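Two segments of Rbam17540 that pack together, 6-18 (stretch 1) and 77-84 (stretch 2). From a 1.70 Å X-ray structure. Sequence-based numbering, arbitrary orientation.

Stretch 1 (6-18) EPVSRAYMGALEK
Stretch 2, residues 77-84: HWVKQNIR

Residues 6-9 run extended, with a cis peptide bond before Pro7, then turn into a helix from Arg10. Ser9 (chi1 p) caps it: its OG accepts from Tyr12 N at 3.1 Å. The second stretch is extended through 78-83, a strand at 81-83, running in roughly the opposite sense overall. CA pairs Val8-Gln81 (7.9 Å), Arg10-Trp78 (7.7 Å) and Met13-Val79 (7.8 Å) set the register; 448 Å² is buried in all.

Gln81 has the largest area covered by the other stretch, 77 Å². With chi1 p, chi2 -144° and chi3 -75°, its amide matches both backbone polar groups of Val8: Val8 N donates to Gln81 OE1 (2.9 Å), and Gln81 NE2 donates to Val8 O (2.8 Å). A primary amide, donor and acceptor side by side, suits this role exactly.

Arg10 and Trp78 form the second anchor. Both are buried; the indole offers a broad, electron-rich face to the cation. Arg10, t, t, m along chi1-chi3, lays its guanidinium flat on the indole (Trp78 chi1 m, chi2 108°), centres 3.5 Å apart and planes at 4°. Its CZ sits over the five-membered ring and its CD over the six-membered ring, leaving the guanidinium nitrogens free to hydrogen-bond elsewhere in the structure.

Beside Gln81, Met13 CE (t, p, p) meets Val79 CG1 (t) at 4.0 Å, the flexible thioether fitting against the branched valine. Further along the strand, Pro7 CG meets Ile83 CD1 (t, t) at 3.9 Å, the buried proline ring offering an apolar surface.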

# COMPACT_ATOMS: atom_id res chain seq x y z
N GLU A 6 -8.91 1.20 5.94
CA GLU A 6 -10.02 0.59 5.19
C GLU A 6 -9.94 0.95 3.71
O GLU A 6 -9.93 2.13 3.40
CB GLU A 6 -11.37 1.06 5.74
CG GLU A 6 -12.55 0.36 5.09
CD GLU A 6 -13.88 1.02 5.41
OE1 GLU A 6 -13.98 1.67 6.47
OE2 GLU A 6 -14.82 0.89 4.59
N PRO A 7 -9.80 -0.05 2.79
CA PRO A 7 -9.56 -1.48 3.08
C PRO A 7 -8.26 -1.67 3.90
O PRO A 7 -7.48 -0.72 4.05
CB PRO A 7 -9.42 -2.13 1.69
CG PRO A 7 -9.81 -1.12 0.68
CD PRO A 7 -9.67 0.25 1.35
N VAL A 8 -8.06 -2.86 4.45
CA VAL A 8 -6.87 -3.16 5.22
C VAL A 8 -5.67 -3.42 4.31
O VAL A 8 -5.61 -4.41 3.59
CB VAL A 8 -7.13 -4.41 6.11
CG1 VAL A 8 -5.92 -4.70 6.96
CG2 VAL A 8 -8.40 -4.20 6.94
N SER A 9 -4.76 -2.46 4.36
CA SER A 9 -3.42 -2.61 3.77
C SER A 9 -2.69 -3.83 4.27
O SER A 9 -2.90 -4.30 5.35
CB SER A 9 -2.56 -1.35 4.02
OG SER A 9 -2.16 -1.15 5.38
N ARG A 10 -1.79 -4.34 3.47
CA ARG A 10 -1.02 -5.45 3.90
C ARG A 10 -0.24 -5.17 5.16
O ARG A 10 -0.13 -6.07 6.01
CB ARG A 10 -0.09 -5.93 2.71
CG ARG A 10 0.71 -7.17 3.00
CD ARG A 10 1.76 -7.39 1.89
NE ARG A 10 1.15 -7.66 0.59
CZ ARG A 10 1.81 -7.73 -0.58
NH1 ARG A 10 3.14 -7.59 -0.63
NH2 ARG A 10 1.13 -7.99 -1.70
N ALA A 11 0.32 -3.96 5.30
CA ALA A 11 1.04 -3.58 6.46
C ALA A 11 0.16 -3.60 7.73
O ALA A 11 0.56 -4.16 8.78
CB ALA A 11 1.65 -2.20 6.28
N TYR A 12 -1.03 -3.03 7.61
CA TYR A 12 -1.94 -3.05 8.73
C TYR A 12 -2.44 -4.49 9.05
O TYR A 12 -2.55 -4.88 10.23
CB TYR A 12 -3.04 -2.09 8.40
CG TYR A 12 -4.07 -1.93 9.52
CD1 TYR A 12 -3.68 -1.83 10.85
CD2 TYR A 12 -5.43 -1.90 9.22
CE1 TYR A 12 -4.66 -1.69 11.85
CE2 TYR A 12 -6.39 -1.75 10.20
CZ TYR A 12 -6.00 -1.65 11.50
OH TYR A 12 -6.98 -1.52 12.45
N MET A 13 -2.69 -5.30 8.00
CA MET A 13 -2.99 -6.71 8.18
C MET A 13 -1.89 -7.40 9.00
O MET A 13 -2.18 -8.25 9.86
CB MET A 13 -3.16 -7.44 6.84
CG MET A 13 -3.84 -8.83 6.86
SD MET A 13 -5.61 -8.56 7.03
CE MET A 13 -6.11 -8.15 5.34
N GLY A 14 -0.64 -6.99 8.81
CA GLY A 14 0.48 -7.53 9.66
C GLY A 14 0.29 -7.22 11.16
O GLY A 14 0.40 -8.12 12.03
N ALA A 15 -0.01 -5.96 11.43
CA ALA A 15 -0.30 -5.50 12.80
C ALA A 15 -1.49 -6.23 13.36
O ALA A 15 -1.47 -6.62 14.52
CB ALA A 15 -0.54 -4.01 12.81
N LEU A 16 -2.53 -6.40 12.57
CA LEU A 16 -3.67 -7.23 13.01
C LEU A 16 -3.33 -8.63 13.32
O LEU A 16 -3.80 -9.16 14.33
CB LEU A 16 -4.85 -7.14 12.02
CG LEU A 16 -5.49 -5.78 11.84
CD1 LEU A 16 -6.62 -5.90 10.85
CD2 LEU A 16 -6.04 -5.18 13.14
N GLU A 17 -2.52 -9.31 12.46
CA GLU A 17 -2.17 -10.71 12.70
C GLU A 17 -1.15 -10.91 13.85
O GLU A 17 -1.11 -11.98 14.47
CB GLU A 17 -1.62 -11.35 11.42
CG GLU A 17 -2.71 -11.51 10.35
CD GLU A 17 -2.61 -12.74 9.55
OE1 GLU A 17 -3.20 -13.78 9.99
OE2 GLU A 17 -2.07 -12.67 8.41
N LYS A 18 -0.39 -9.89 14.16
CA LYS A 18 0.40 -9.89 15.41
C LYS A 18 -0.51 -10.22 16.59
O LYS A 18 -0.14 -11.01 17.46
CB LYS A 18 1.13 -8.57 15.55
CG LYS A 18 1.80 -8.33 16.88
CD LYS A 18 2.49 -6.98 16.86
CE LYS A 18 2.15 -6.13 18.06
NZ LYS A 18 2.81 -4.80 17.99
N HIS A 77 0.44 -16.21 -0.53
CA HIS A 77 1.13 -15.73 0.70
C HIS A 77 0.23 -14.83 1.52
O HIS A 77 0.16 -14.99 2.73
CB HIS A 77 2.43 -15.02 0.42
CG HIS A 77 3.28 -14.83 1.64
ND1 HIS A 77 4.14 -15.80 2.10
CD2 HIS A 77 3.39 -13.80 2.52
CE1 HIS A 77 4.75 -15.38 3.20
NE2 HIS A 77 4.28 -14.19 3.49
N TRP A 78 -0.43 -13.87 0.88
CA TRP A 78 -1.10 -12.82 1.63
C TRP A 78 -2.60 -13.01 1.81
O TRP A 78 -3.27 -13.59 0.97
CB TRP A 78 -0.83 -11.44 0.98
CG TRP A 78 0.67 -11.23 0.75
CD1 TRP A 78 1.32 -11.25 -0.48
CD2 TRP A 78 1.67 -10.95 1.71
NE1 TRP A 78 2.65 -10.96 -0.31
CE2 TRP A 78 2.90 -10.84 1.02
CE3 TRP A 78 1.67 -10.78 3.08
CZ2 TRP A 78 4.10 -10.54 1.68
CZ3 TRP A 78 2.87 -10.50 3.73
CH2 TRP A 78 4.06 -10.37 3.03
N VAL A 79 -3.15 -12.39 2.86
CA VAL A 79 -4.59 -12.44 3.12
C VAL A 79 -5.33 -11.50 2.19
O VAL A 79 -5.03 -10.30 2.14
CB VAL A 79 -4.93 -12.06 4.59
CG1 VAL A 79 -6.43 -12.08 4.80
CG2 VAL A 79 -4.28 -13.04 5.58
N LYS A 80 -6.28 -12.02 1.43
CA LYS A 80 -7.07 -11.20 0.51
C LYS A 80 -8.39 -10.74 1.17
O LYS A 80 -9.02 -11.48 1.95
CB LYS A 80 -7.41 -11.98 -0.72
CG LYS A 80 -6.19 -12.21 -1.63
CD LYS A 80 -5.74 -13.63 -1.59
CE LYS A 80 -4.45 -13.80 -2.35
NZ LYS A 80 -3.63 -14.77 -1.59
N GLN A 81 -8.83 -9.57 0.85
CA GLN A 81 -10.16 -9.19 1.30
C GLN A 81 -11.00 -8.91 0.06
O GLN A 81 -10.52 -8.41 -0.95
CB GLN A 81 -10.12 -7.96 2.15
CG GLN A 81 -9.50 -6.78 1.44
CD GLN A 81 -8.69 -5.95 2.38
OE1 GLN A 81 -9.25 -5.20 3.22
NE2 GLN A 81 -7.40 -6.06 2.28
N ASN A 82 -12.26 -9.20 0.17
CA ASN A 82 -13.18 -8.95 -0.94
C ASN A 82 -13.43 -7.49 -1.17
O ASN A 82 -13.64 -6.69 -0.25
CB ASN A 82 -14.51 -9.63 -0.69
CG ASN A 82 -14.42 -11.14 -0.72
OD1 ASN A 82 -13.54 -11.72 -1.37
ND2 ASN A 82 -15.34 -11.79 -0.02
N ILE A 83 -13.42 -7.10 -2.43
CA ILE A 83 -13.78 -5.76 -2.77
C ILE A 83 -14.55 -5.86 -4.09
O ILE A 83 -14.24 -6.71 -4.91
CB ILE A 83 -12.53 -4.90 -2.87
CG1 ILE A 83 -12.86 -3.43 -2.64
CG2 ILE A 83 -11.87 -5.11 -4.19
CD1 ILE A 83 -11.65 -2.55 -2.41
N ARG A 84 -15.54 -4.99 -4.25
CA ARG A 84 -16.37 -4.96 -5.44
C ARG A 84 -15.78 -3.92 -6.38
O ARG A 84 -15.27 -2.90 -5.92
CB ARG A 84 -17.82 -4.56 -5.04